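Local atomic coordinates of toluene, o-xylene monooxygenase oxygenase subunit (Pseudomonas stutzeri, PDB entry 2INC), a protein that forms part of the hydroxylase component of toluene/o-xylene monooxygenase, a carboxylate-bridged diiron enzyme complex that hydroxylates aromatic hydrocarbons. Residues E197-A202 and W285-A289; D290-E294 and A310-R315. All blocks are in the same frame, centred on the assembly; numbering follows the deposited sequence.

Contact 1 of 2, residues E197-A202 and W285-A289; sequences ELIEKA and WEPLA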
ATOM      1  N   GLU B 197     -29.105  13.933 -34.114  1.00 33.98           N
ATOM      2  CA  GLU B 197     -28.638  13.783 -35.497  1.00 35.38           C
ATOM      3  C   GLU B 197     -27.136  13.876 -35.552  1.00 35.66           C
ATOM      4  O   GLU B 197     -26.495  13.032 -36.176  1.00 36.68           O
ATOM      5  CB  GLU B 197     -29.260  14.866 -36.414  1.00 35.91           C
ATOM      6  CG  GLU B 197     -28.781  14.768 -37.882  1.00 36.22           C
ATOM      7  CD  GLU B 197     -29.549  15.658 -38.844  1.00 39.40           C
ATOM      8  OE1 GLU B 197     -30.371  16.519 -38.423  1.00 41.78           O
ATOM      9  OE2 GLU B 197     -29.294  15.522 -40.051  1.00 46.52           O
ATOM     10  N   LEU B 198     -26.573  14.912 -34.932  1.00 33.66           N
ATOM     11  CA  LEU B 198     -25.126  15.079 -34.888  1.00 34.28           C
ATOM     12  C   LEU B 198     -24.392  13.813 -34.354  1.00 34.76           C
ATOM     13  O   LEU B 198     -23.532  13.247 -35.026  1.00 35.69           O
ATOM     14  CB  LEU B 198     -24.802  16.248 -33.984  1.00 33.74           C
ATOM     15  CG  LEU B 198     -23.298  16.462 -33.735  1.00 37.01           C
ATOM     16  CD1 LEU B 198     -22.422  16.622 -35.026  1.00 34.98           C
ATOM     17  CD2 LEU B 198     -23.103  17.632 -32.786  1.00 37.74           C
ATOM     18  N   ILE B 199     -24.750  13.371 -33.154  1.00 33.22           N
ATOM     19  CA  ILE B 199     -24.066  12.226 -32.569  1.00 34.40           C
ATOM     20  C   ILE B 199     -24.397  10.913 -33.338  1.00 33.68           C
ATOM     21  O   ILE B 199     -23.496  10.101 -33.514  1.00 33.90           O
ATOM     22  CB  ILE B 199     -24.313  12.101 -31.043  1.00 33.43           C
ATOM     23  CG1 ILE B 199     -23.250  11.180 -30.394  1.00 36.42           C
ATOM     24  CG2 ILE B 199     -25.630  11.433 -30.789  1.00 37.25           C
ATOM     25  CD1 ILE B 199     -21.715  11.589 -30.613  1.00 40.69           C
ATOM     26  N   GLU B 200     -25.641  10.659 -33.797  1.00 33.52           N
ATOM     27  CA  GLU B 200     -25.830   9.428 -34.578  1.00 33.02           C
ATOM     28  C   GLU B 200     -24.966   9.364 -35.829  1.00 33.95           C
ATOM     29  O   GLU B 200     -24.421   8.292 -36.144  1.00 31.85           O
ATOM     30  CB  GLU B 200     -27.280   9.210 -34.981  1.00 34.61           C
ATOM     31  CG  GLU B 200     -28.138   8.867 -33.759  1.00 32.85           C
ATOM     32  CD  GLU B 200     -29.619   8.643 -34.114  1.00 40.78           C
ATOM     33  OE1 GLU B 200     -30.002   8.685 -35.312  1.00 39.08           O
ATOM     34  OE2 GLU B 200     -30.393   8.424 -33.164  1.00 37.02           O
ATOM     35  N   LYS B 201     -24.871  10.482 -36.565  1.00 33.58           N
ATOM     36  CA  LYS B 201     -24.003  10.522 -37.753  1.00 34.92           C
ATOM     37  C   LYS B 201     -22.528  10.415 -37.421  1.00 35.33           C
ATOM     38  O   LYS B 201     -21.785   9.653 -38.090  1.00 35.59           O
ATOM     39  CB  LYS B 201     -24.252  11.785 -38.585  1.00 34.80           C
ATOM     40  CG  LYS B 201     -25.655  11.728 -39.251  1.00 33.90           C
ATOM     41  CD  LYS B 201     -25.885  12.971 -40.123  1.00 35.27           C
ATOM     42  CE  LYS B 201     -27.157  12.699 -40.945  1.00 38.58           C
ATOM     43  NZ  LYS B 201     -27.693  13.900 -41.730  1.00 39.20           N
ATOM     44  N   ALA B 202     -22.099  11.170 -36.403  1.00 35.65           N
ATOM     45  CA  ALA B 202     -20.696  11.118 -35.937  1.00 33.22           C
ATOM     46  C   ALA B 202     -20.315   9.688 -35.513  1.00 33.48           C
ATOM     47  O   ALA B 202     -19.222   9.246 -35.778  1.00 32.65           O
ATOM     48  CB  ALA B 202     -20.426  12.121 -34.815  1.00 34.20           C
ATOM     49  N   TRP B 285     -18.678  18.919 -40.430  1.00 40.66           N
ATOM     50  CA  TRP B 285     -19.382  18.580 -39.164  1.00 38.97           C
ATOM     51  C   TRP B 285     -19.929  19.837 -38.458  1.00 40.37           C
ATOM     52  O   TRP B 285     -21.005  19.778 -37.820  1.00 39.18           O
ATOM     53  CB  TRP B 285     -18.491  17.696 -38.236  1.00 36.73           C
ATOM     54  CG  TRP B 285     -18.341  16.329 -38.778  1.00 33.50           C
ATOM     55  CD1 TRP B 285     -17.288  15.825 -39.494  1.00 33.34           C
ATOM     56  CD2 TRP B 285     -19.331  15.273 -38.728  1.00 32.71           C
ATOM     57  NE1 TRP B 285     -17.570  14.523 -39.891  1.00 34.28           N
ATOM     58  CE2 TRP B 285     -18.803  14.164 -39.409  1.00 31.80           C
ATOM     59  CE3 TRP B 285     -20.586  15.167 -38.143  1.00 32.72           C
ATOM     60  CZ2 TRP B 285     -19.506  12.971 -39.560  1.00 34.72           C
ATOM     61  CZ3 TRP B 285     -21.306  13.968 -38.299  1.00 36.00           C
ATOM     62  CH2 TRP B 285     -20.749  12.890 -38.984  1.00 34.99           C
ATOM     63  N   GLU B 286     -19.200  20.962 -38.581  1.00 41.46           N
ATOM     64  CA  GLU B 286     -19.609  22.248 -37.973  1.00 44.31           C
ATOM     65  C   GLU B 286     -21.093  22.653 -38.163  1.00 43.69           C
ATOM     66  O   GLU B 286     -21.735  23.094 -37.204  1.00 44.47           O
ATOM     67  CB  GLU B 286     -18.665  23.395 -38.410  1.00 44.56           C
ATOM     68  CG  GLU B 286     -17.997  24.090 -37.236  1.00 48.74           C
ATOM     69  CD  GLU B 286     -17.282  25.414 -37.608  1.00 49.61           C
ATOM     70  OE1 GLU B 286     -16.597  26.024 -36.740  1.00 54.73           O
ATOM     71  OE2 GLU B 286     -17.407  25.837 -38.785  1.00 57.54           O
ATOM     72  N   PRO B 287     -21.649  22.539 -39.383  1.00 43.80           N
ATOM     73  CA  PRO B 287     -23.076  22.891 -39.539  1.00 43.44           C
ATOM     74  C   PRO B 287     -24.067  22.047 -38.710  1.00 42.92           C
ATOM     75  O   PRO B 287     -25.107  22.569 -38.266  1.00 42.03           O
ATOM     76  CB  PRO B 287     -23.340  22.603 -41.029  1.00 43.07           C
ATOM     77  CG  PRO B 287     -22.028  22.618 -41.674  1.00 44.64           C
ATOM     78  CD  PRO B 287     -21.073  22.093 -40.663  1.00 43.81           C
ATOM     79  N   LEU B 288     -23.771  20.757 -38.525  1.00 41.78           N
ATOM     80  CA  LEU B 288     -24.612  19.893 -37.645  1.00 40.99           C
ATOM     81  C   LEU B 288     -24.482  20.257 -36.188  1.00 39.73           C
ATOM     82  O   LEU B 288     -25.440  20.102 -35.425  1.00 40.00           O
ATOM     83  CB  LEU B 288     -24.256  18.420 -37.787  1.00 41.32           C
ATOM     84  CG  LEU B 288     -24.847  17.659 -38.966  1.00 44.91           C
ATOM     85  CD1 LEU B 288     -24.266  16.250 -39.021  1.00 44.64           C
ATOM     86  CD2 LEU B 288     -26.355  17.596 -38.867  1.00 49.97           C
ATOM     87  N   ALA B 289     -23.294  20.709 -35.797  1.00 38.53           N
ATOM     88  CA  ALA B 289     -23.064  21.203 -34.443  1.00 38.10           C
ATOM     89  C   ALA B 289     -23.835  22.511 -34.209  1.00 37.87           C
ATOM     90  O   ALA B 289     -24.387  22.718 -33.140  1.00 37.50           O
ATOM     91  CB  ALA B 289     -21.580  21.454 -34.209  1.00 37.47           C
TER

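Contact 2 of 2, residues D290-E294 and A310-R315; sequences DKAIE and AKSASR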
ATOM      1  N   ASP B 290     -23.851  23.386 -35.206  1.00 38.60           N
ATOM      2  CA  ASP B 290     -24.697  24.572 -35.163  1.00 40.19           C
ATOM      3  C   ASP B 290     -26.133  24.200 -34.977  1.00 39.92           C
ATOM      4  O   ASP B 290     -26.771  24.727 -34.090  1.00 40.24           O
ATOM      5  CB  ASP B 290     -24.533  25.423 -36.405  1.00 41.35           C
ATOM      6  CG  ASP B 290     -23.190  26.153 -36.423  1.00 47.15           C
ATOM      7  OD1 ASP B 290     -22.529  26.217 -35.353  1.00 51.14           O
ATOM      8  OD2 ASP B 290     -22.796  26.668 -37.500  1.00 53.15           O
ATOM      9  N   LYS B 291     -26.648  23.305 -35.800  1.00 38.94           N
ATOM     10  CA  LYS B 291     -28.016  22.870 -35.656  1.00 40.10           C
ATOM     11  C   LYS B 291     -28.288  22.391 -34.221  1.00 38.16           C
ATOM     12  O   LYS B 291     -29.321  22.710 -33.637  1.00 38.36           O
ATOM     13  CB  LYS B 291     -28.311  21.729 -36.636  1.00 39.27           C
ATOM     14  CG  LYS B 291     -28.928  22.161 -37.976  1.00 45.06           C
ATOM     15  CD  LYS B 291     -29.473  20.940 -38.812  1.00 45.82           C
ATOM     16  CE  LYS B 291     -30.198  19.921 -37.927  1.00 47.71           C
ATOM     17  NZ  LYS B 291     -29.372  18.696 -37.778  1.00 49.84           N
ATOM     18  N   ALA B 292     -27.337  21.659 -33.651  1.00 36.72           N
ATOM     19  CA  ALA B 292     -27.452  21.082 -32.300  1.00 35.08           C
ATOM     20  C   ALA B 292     -27.646  22.114 -31.215  1.00 35.79           C
ATOM     21  O   ALA B 292     -28.597  22.019 -30.416  1.00 34.30           O
ATOM     22  CB  ALA B 292     -26.199  20.205 -32.015  1.00 33.88           C
ATOM     23  N   ILE B 293     -26.713  23.084 -31.184  1.00 35.63           N
ATOM     24  CA  ILE B 293     -26.700  24.209 -30.268  1.00 36.44           C
ATOM     25  C   ILE B 293     -27.965  25.028 -30.476  1.00 38.20           C
ATOM     26  O   ILE B 293     -28.664  25.377 -29.491  1.00 38.32           O
ATOM     27  CB  ILE B 293     -25.439  25.118 -30.518  1.00 36.62           C
ATOM     28  CG1 ILE B 293     -24.161  24.402 -30.063  1.00 36.99           C
ATOM     29  CG2 ILE B 293     -25.591  26.432 -29.768  1.00 37.39           C
ATOM     30  CD1 ILE B 293     -22.848  25.124 -30.490  1.00 36.73           C
ATOM     31  N   GLU B 294     -28.292  25.296 -31.742  1.00 37.28           N
ATOM     32  CA  GLU B 294     -29.457  26.112 -32.053  1.00 38.97           C
ATOM     33  C   GLU B 294     -30.693  25.490 -31.440  1.00 37.30           C
ATOM     34  O   GLU B 294     -31.407  26.193 -30.744  1.00 36.61           O
ATOM     35  CB  GLU B 294     -29.602  26.359 -33.559  1.00 38.22           C
ATOM     36  CG  GLU B 294     -28.639  27.487 -34.031  1.00 42.26           C
ATOM     37  CD  GLU B 294     -28.397  27.488 -35.565  1.00 43.58           C
ATOM     38  OE1 GLU B 294     -29.153  26.806 -36.273  1.00 50.08           O
ATOM     39  OE2 GLU B 294     -27.413  28.117 -36.038  1.00 48.56           O
ATOM     40  N   ALA B 310     -22.762  29.769 -26.655  1.00 44.87           N
ATOM     41  CA  ALA B 310     -22.347  28.360 -26.934  1.00 44.25           C
ATOM     42  C   ALA B 310     -21.559  28.318 -28.254  1.00 44.76           C
ATOM     43  O   ALA B 310     -20.489  27.712 -28.339  1.00 44.96           O
ATOM     44  CB  ALA B 310     -23.557  27.397 -26.958  1.00 43.67           C
ATOM     45  N   LYS B 311     -22.028  29.047 -29.262  1.00 43.98           N
ATOM     46  CA  LYS B 311     -21.403  28.980 -30.577  1.00 44.28           C
ATOM     47  C   LYS B 311     -20.006  29.516 -30.594  1.00 45.29           C
ATOM     48  O   LYS B 311     -19.137  28.880 -31.189  1.00 45.31           O
ATOM     49  CB  LYS B 311     -22.236  29.691 -31.639  1.00 44.39           C
ATOM     50  CG  LYS B 311     -23.361  28.865 -32.221  1.00 43.75           C
ATOM     51  CD  LYS B 311     -24.095  29.623 -33.351  1.00 44.19           C
ATOM     52  CE  LYS B 311     -25.232  28.758 -33.877  1.00 48.58           C
ATOM     53  NZ  LYS B 311     -25.956  29.489 -34.971  1.00 47.60           N
ATOM     54  N   SER B 312     -19.754  30.651 -29.928  1.00 44.83           N
ATOM     55  CA  SER B 312     -18.401  31.236 -30.000  1.00 46.02           C
ATOM     56  C   SER B 312     -17.408  30.541 -29.078  1.00 45.52           C
ATOM     57  O   SER B 312     -16.215  30.515 -29.365  1.00 46.35           O
ATOM     58  CB  SER B 312     -18.424  32.755 -29.743  1.00 45.82           C
ATOM     59  OG  SER B 312     -18.924  33.020 -28.457  1.00 47.30           O
ATOM     60  N   ALA B 313     -17.898  30.011 -27.958  1.00 45.53           N
ATOM     61  CA  ALA B 313     -17.041  29.287 -27.008  1.00 44.78           C
ATOM     62  C   ALA B 313     -16.553  27.996 -27.623  1.00 44.01           C
ATOM     63  O   ALA B 313     -15.392  27.679 -27.507  1.00 43.40           O
ATOM     64  CB  ALA B 313     -17.785  29.006 -25.705  1.00 44.98           C
ATOM     65  N   SER B 314     -17.439  27.260 -28.286  1.00 43.88           N
ATOM     66  CA  SER B 314     -17.040  26.047 -28.985  1.00 44.45           C
ATOM     67  C   SER B 314     -16.156  26.312 -30.213  1.00 44.47           C
ATOM     68  O   SER B 314     -15.205  25.596 -30.443  1.00 43.79           O
ATOM     69  CB  SER B 314     -18.265  25.205 -29.345  1.00 44.59           C
ATOM     70  OG  SER B 314     -19.132  25.889 -30.224  1.00 49.81           O
ATOM     71  N   ARG B 315     -16.444  27.349 -31.005  1.00 43.70           N
ATOM     72  CA  ARG B 315     -15.575  27.689 -32.119  1.00 44.42           C
ATOM     73  C   ARG B 315     -14.212  28.089 -31.593  1.00 44.49           C
ATOM     74  O   ARG B 315     -13.194  27.757 -32.203  1.00 45.41           O
ATOM     75  CB  ARG B 315     -16.174  28.837 -32.956  1.00 44.45           C
ATOM     76  CG  ARG B 315     -17.359  28.364 -33.757  1.00 45.80           C
ATOM     77  CD  ARG B 315     -18.154  29.506 -34.345  1.00 48.97           C
ATOM     78  NE  ARG B 315     -19.437  28.998 -34.816  1.00 51.41           N
ATOM     79  CZ  ARG B 315     -20.447  29.771 -35.195  1.00 55.07           C
ATOM     80  NH1 ARG B 315     -20.312  31.093 -35.153  1.00 53.20           N
ATOM     81  NH2 ARG B 315     -21.600  29.227 -35.615  1.00 54.47           N
TER

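Contact 1 of 2, residues E197-A202 and W285-A289
Trp285 begins the contact by reaching its six-membered ring across to the last turn of helix 190-202. Its m rotamer brings the ring end up against the backbone there, where Trp285 CH2 lies 3.4 Å from both Lys201 C and Ala202 N. Trp285 CZ3 is 4.0 Å from Ala202 CB, and Trp285 CE3 is 3.9 Å from Leu198 CD1. The indole nitrogen is hydrogen-bonded to Glu210, so the polar edge of this buried ring is satisfied. At Pro287, which has no amide hydrogen to give, the helix kinks, and Leu288 N makes just a weak bond back to Trp285 O (3.0 Å). The two segments run antiparallel at 148° with axes 9.8 Å apart, an apolar helix pair in the all-helical, ferritin-like fold expected of this hydroxylase family; helix 208-237 packs against both partners. The CA-to-CB bond of Leu288 points toward the other helix, its CA 5.6 Å from that of Leu198. Leu288 CB meets Leu198 CD1 at 3.8 Å, while Leu288 CD1 lies 3.8 Å from Lys201 CD and Leu288 CD2 3.7 Å from Glu197 CD. The leucine thus rests on the stems of an intrahelical salt bridge, Lys201 NZ to Glu197 OE2 at 2.8 Å; Glu197 also pairs with Lys291. Ala289 ends the segment, small enough for Leu198 CD2 to come within 3.9 Å of its CA and 4.4 Å of its CB.

Contact 2 of 2, residues D290-E294 and A310-R315
Lys311 and Arg315 reach out from their helix to span segment axes 10.6 Å apart. Ile293, in the mt rotamer, points at the facing helix: its CG2 sits 3.6 Å from Ala310 CB and 4.1 Å from Lys311 CG, while its CD1 reaches to 3.8 Å from Ser314 OG. The p rotamer of Ser314 keeps that hydroxyl beside its own backbone, 3.0 Å from Ala310 O and 3.1 Å from Lys311 O. Arg315 leaves its helix sideways but stretches out as mtt, so that its NH2 donates to Asp290 OD1 at 3.2 Å with an N-H...O angle of 161°. The carboxylate oxygen lies near the guanidinium plane in this salt bridge. Lys311, with every torsion beyond chi1 trans, crosses the gap toward Glu294; their opposite charges are paired, but the two ends are modelled too close for their exact geometry to be trusted. Helix 208-237 adds Ala222 against Ile293 and Pro221 against Ser314. The segments cross at 141° on helices 274-299 and 303-319, successive in the chain and joined by a short loop, the arrangement of an antiparallel helical hairpin.

In the fold
Helix 274-299 serves both contacts, first through Trp285-Ala289 and then, directly after it, through Asp290-Glu294; the two centres are 12 Å apart. Contact 1 joins it to a helix distant in sequence, contact 2 to its immediate successor. Both are partly buried and rest on helix 208-237, but contact 1 has more buried residues and is essentially apolar, with charges at its margin, whereas contact 2 adds ion pairs between the helices to a smaller apolar centre. They meet directly: Glu197 OE1 forms a salt bridge to Lys291 NZ (2.5 Å), and Leu198 CD2 packs on Ala292 CB (4.1 Å). Another chain packs on Glu197 and Lys201 of contact 1, and hydrogen-bonds Glu200 beside them, but none touches contact 2.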